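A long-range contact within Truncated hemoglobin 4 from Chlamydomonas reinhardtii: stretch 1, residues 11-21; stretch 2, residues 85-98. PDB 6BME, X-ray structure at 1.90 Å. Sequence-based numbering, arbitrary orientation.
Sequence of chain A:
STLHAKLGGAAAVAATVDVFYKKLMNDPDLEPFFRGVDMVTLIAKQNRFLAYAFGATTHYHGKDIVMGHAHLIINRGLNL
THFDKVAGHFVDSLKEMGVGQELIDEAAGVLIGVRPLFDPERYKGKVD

Stretch 1 11-21: AAVAATVDVFY
Stretch 2 85-98: KVAGHFVDSLKEMG

Two helices, 11-21 and 85-96, pack with axes 8.9 Å apart at closest approach and N-to-C directions 139° apart, so stretch 2 runs roughly back along stretch 1. No hydrogen bond crosses; packing buries 519 Å².

Val86 (chi1 t) opens the pocket for Phe20. The CA-to-CB bond of Phe20 points sideways, but with chi1 180° and chi2 42° the ring comes nearer to stretch 2 and sits as a knob among Val86, His89, Phe90 and Ser93. The ring edge meets the backbone, Phe20 CE1 lying 3.5 Å from Val86 O, while Phe20 CZ is 4.0 Å from Val86 CG1. His89 points its CB toward stretch 1 but turns its imidazole away (chi1 m), lending the pocket mainly backbone and CB. Phe90, chi1 t and chi2 72°, presents its edge to the Phe20 face, centroids 5.0 Å apart and planes at 71°.

Ser93 marks the register, its CA 5.5 Å from that of Phe20. Such closeness suits a small residue: chi1 m sends OG back to His89 O (2.7 Å), satisfying the hydroxyl, with OG 3.3 Å from Phe20 CA. Leu94 CD2 touches Thr16 CG2 at 4.1 Å. Thr16 likewise satisfies its hydroxyl internally, OG1 donating to Ala12 O (2.8 Å).

Met97, just past the helix at phi/psi -86/7, folds m, m, m, bringing CE 3.7 Å from Ala15 CB and SD 4.1 Å from Val19 CG2.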

# COMPACT_ATOMS: atom_id res chain seq x y z
N ALA A 11 5.97 17.39 6.55
CA ALA A 11 4.58 17.76 6.33
C ALA A 11 4.02 17.05 5.10
O ALA A 11 2.88 16.56 5.12
CB ALA A 11 4.45 19.27 6.17
N ALA A 12 4.82 16.96 4.04
CA ALA A 12 4.35 16.32 2.81
C ALA A 12 4.11 14.83 3.01
O ALA A 12 3.18 14.26 2.44
CB ALA A 12 5.36 16.56 1.69
N VAL A 13 4.95 14.18 3.83
CA VAL A 13 4.76 12.75 4.08
C VAL A 13 3.40 12.49 4.70
O VAL A 13 2.62 11.66 4.21
CB VAL A 13 5.89 12.20 4.97
CG1 VAL A 13 5.57 10.79 5.39
CG2 VAL A 13 7.22 12.27 4.25
N ALA A 14 3.07 13.21 5.77
CA ALA A 14 1.77 13.02 6.41
C ALA A 14 0.64 13.38 5.46
O ALA A 14 -0.40 12.71 5.44
CB ALA A 14 1.68 13.85 7.69
N ALA A 15 0.83 14.42 4.65
CA ALA A 15 -0.20 14.80 3.68
C ALA A 15 -0.41 13.69 2.66
O ALA A 15 -1.55 13.38 2.30
CB ALA A 15 0.16 16.11 2.99
N THR A 16 0.68 13.09 2.19
CA THR A 16 0.57 11.99 1.23
C THR A 16 -0.17 10.81 1.83
O THR A 16 -1.03 10.20 1.16
CB THR A 16 1.96 11.56 0.76
OG1 THR A 16 2.65 12.69 0.22
CG2 THR A 16 1.86 10.45 -0.30
N VAL A 17 0.14 10.46 3.08
CA VAL A 17 -0.55 9.37 3.76
C VAL A 17 -2.05 9.65 3.84
O VAL A 17 -2.88 8.76 3.57
CB VAL A 17 0.07 9.13 5.15
CG1 VAL A 17 -0.84 8.23 6.01
CG2 VAL A 17 1.46 8.50 5.02
N ASP A 18 -2.43 10.88 4.18
CA ASP A 18 -3.84 11.22 4.29
C ASP A 18 -4.55 11.11 2.95
O ASP A 18 -5.65 10.54 2.86
CB ASP A 18 -4.01 12.62 4.88
CG ASP A 18 -4.02 12.62 6.40
OD1 ASP A 18 -3.93 11.52 7.00
OD2 ASP A 18 -4.12 13.71 7.00
N VAL A 19 -3.93 11.63 1.88
CA VAL A 19 -4.50 11.49 0.54
C VAL A 19 -4.74 10.02 0.22
O VAL A 19 -5.83 9.62 -0.20
CB VAL A 19 -3.58 12.14 -0.51
CG1 VAL A 19 -4.00 11.71 -1.94
CG2 VAL A 19 -3.55 13.65 -0.35
N PHE A 20 -3.72 9.19 0.46
CA PHE A 20 -3.75 7.78 0.12
C PHE A 20 -4.79 7.05 0.96
O PHE A 20 -5.60 6.28 0.43
CB PHE A 20 -2.35 7.21 0.30
CG PHE A 20 -2.21 5.75 -0.00
CD1 PHE A 20 -2.83 5.18 -1.11
CD2 PHE A 20 -1.40 4.95 0.79
CE1 PHE A 20 -2.68 3.81 -1.38
CE2 PHE A 20 -1.23 3.60 0.52
CZ PHE A 20 -1.88 3.03 -0.57
N TYR A 21 -4.81 7.33 2.26
CA TYR A 21 -5.79 6.73 3.16
C TYR A 21 -7.21 7.05 2.72
O TYR A 21 -8.07 6.16 2.63
CB TYR A 21 -5.54 7.24 4.58
CG TYR A 21 -6.65 6.92 5.55
CD1 TYR A 21 -6.75 5.68 6.14
CD2 TYR A 21 -7.60 7.88 5.87
CE1 TYR A 21 -7.76 5.38 7.03
CE2 TYR A 21 -8.62 7.59 6.76
CZ TYR A 21 -8.70 6.34 7.34
OH TYR A 21 -9.71 6.05 8.22
N LYS A 85 -5.90 -1.86 -7.54
CA LYS A 85 -6.61 -0.62 -7.21
C LYS A 85 -5.88 0.14 -6.11
O LYS A 85 -5.72 1.36 -6.19
CB LYS A 85 -8.06 -0.92 -6.81
CG LYS A 85 -9.01 0.27 -6.93
CD LYS A 85 -9.24 0.66 -8.42
CE LYS A 85 -10.04 1.95 -8.54
NZ LYS A 85 -11.42 1.77 -7.98
N VAL A 86 -5.41 -0.58 -5.07
CA VAL A 86 -4.62 0.04 -4.02
C VAL A 86 -3.35 0.65 -4.60
O VAL A 86 -2.97 1.79 -4.28
CB VAL A 86 -4.30 -0.98 -2.91
CG1 VAL A 86 -3.19 -0.47 -1.98
CG2 VAL A 86 -5.55 -1.32 -2.10
N ALA A 87 -2.68 -0.09 -5.49
CA ALA A 87 -1.45 0.40 -6.09
C ALA A 87 -1.71 1.62 -6.96
O ALA A 87 -0.93 2.59 -6.95
CB ALA A 87 -0.79 -0.71 -6.91
N GLY A 88 -2.81 1.61 -7.71
CA GLY A 88 -3.17 2.79 -8.50
C GLY A 88 -3.47 4.01 -7.64
O GLY A 88 -3.03 5.12 -7.94
N HIS A 89 -4.23 3.82 -6.56
CA HIS A 89 -4.47 4.94 -5.65
C HIS A 89 -3.17 5.46 -5.07
O HIS A 89 -3.03 6.67 -4.86
CB HIS A 89 -5.41 4.54 -4.52
CG HIS A 89 -6.83 4.35 -4.95
ND1 HIS A 89 -7.49 5.24 -5.76
CD2 HIS A 89 -7.72 3.36 -4.67
CE1 HIS A 89 -8.73 4.81 -5.97
NE2 HIS A 89 -8.89 3.68 -5.31
N PHE A 90 -2.20 4.58 -4.82
CA PHE A 90 -0.94 5.03 -4.25
C PHE A 90 -0.20 5.94 -5.22
O PHE A 90 0.24 7.04 -4.85
CB PHE A 90 -0.07 3.84 -3.86
CG PHE A 90 1.22 4.24 -3.23
CD1 PHE A 90 1.25 4.76 -1.94
CD2 PHE A 90 2.41 4.11 -3.92
CE1 PHE A 90 2.44 5.14 -1.35
CE2 PHE A 90 3.61 4.50 -3.34
CZ PHE A 90 3.63 5.01 -2.07
N VAL A 91 -0.05 5.52 -6.48
CA VAL A 91 0.70 6.37 -7.41
C VAL A 91 -0.09 7.63 -7.72
O VAL A 91 0.49 8.70 -7.88
CB VAL A 91 1.08 5.60 -8.69
CG1 VAL A 91 1.92 4.39 -8.34
CG2 VAL A 91 -0.16 5.17 -9.47
N ASP A 92 -1.43 7.54 -7.77
CA ASP A 92 -2.23 8.75 -7.92
C ASP A 92 -1.97 9.72 -6.77
O ASP A 92 -1.89 10.93 -6.97
CB ASP A 92 -3.71 8.41 -8.00
CG ASP A 92 -4.07 7.63 -9.26
OD1 ASP A 92 -3.19 7.43 -10.12
OD2 ASP A 92 -5.24 7.21 -9.36
N SER A 93 -1.85 9.20 -5.54
CA SER A 93 -1.54 10.06 -4.40
C SER A 93 -0.21 10.77 -4.61
O SER A 93 -0.10 11.97 -4.38
CB SER A 93 -1.51 9.26 -3.10
OG SER A 93 -2.73 8.57 -2.92
N LEU A 94 0.80 10.03 -5.07
CA LEU A 94 2.11 10.65 -5.29
C LEU A 94 2.03 11.75 -6.35
O LEU A 94 2.62 12.82 -6.17
CB LEU A 94 3.13 9.58 -5.70
CG LEU A 94 3.44 8.44 -4.75
CD1 LEU A 94 4.41 7.47 -5.42
CD2 LEU A 94 4.01 8.99 -3.46
N LYS A 95 1.30 11.51 -7.44
CA LYS A 95 1.16 12.52 -8.48
C LYS A 95 0.44 13.75 -7.96
O LYS A 95 0.83 14.89 -8.26
CB LYS A 95 0.42 11.94 -9.69
CG LYS A 95 1.11 10.74 -10.32
CD LYS A 95 0.23 10.13 -11.40
CE LYS A 95 0.80 8.82 -11.92
NZ LYS A 95 -0.15 8.16 -12.86
N GLU A 96 -0.64 13.55 -7.21
CA GLU A 96 -1.39 14.68 -6.66
C GLU A 96 -0.55 15.53 -5.72
O GLU A 96 -0.79 16.74 -5.60
CB GLU A 96 -2.64 14.17 -5.95
CG GLU A 96 -3.65 13.62 -6.93
CD GLU A 96 -4.82 12.96 -6.26
OE1 GLU A 96 -5.06 13.25 -5.07
OE2 GLU A 96 -5.50 12.16 -6.94
N MET A 97 0.43 14.93 -5.06
CA MET A 97 1.33 15.65 -4.18
C MET A 97 2.52 16.26 -4.93
O MET A 97 3.43 16.80 -4.29
CB MET A 97 1.82 14.72 -3.07
CG MET A 97 0.70 14.26 -2.14
SD MET A 97 -0.01 15.61 -1.18
CE MET A 97 1.47 16.28 -0.43
N GLY A 98 2.52 16.19 -6.26
CA GLY A 98 3.62 16.74 -7.03
C GLY A 98 4.90 15.94 -6.98
O GLY A 98 5.97 16.51 -7.19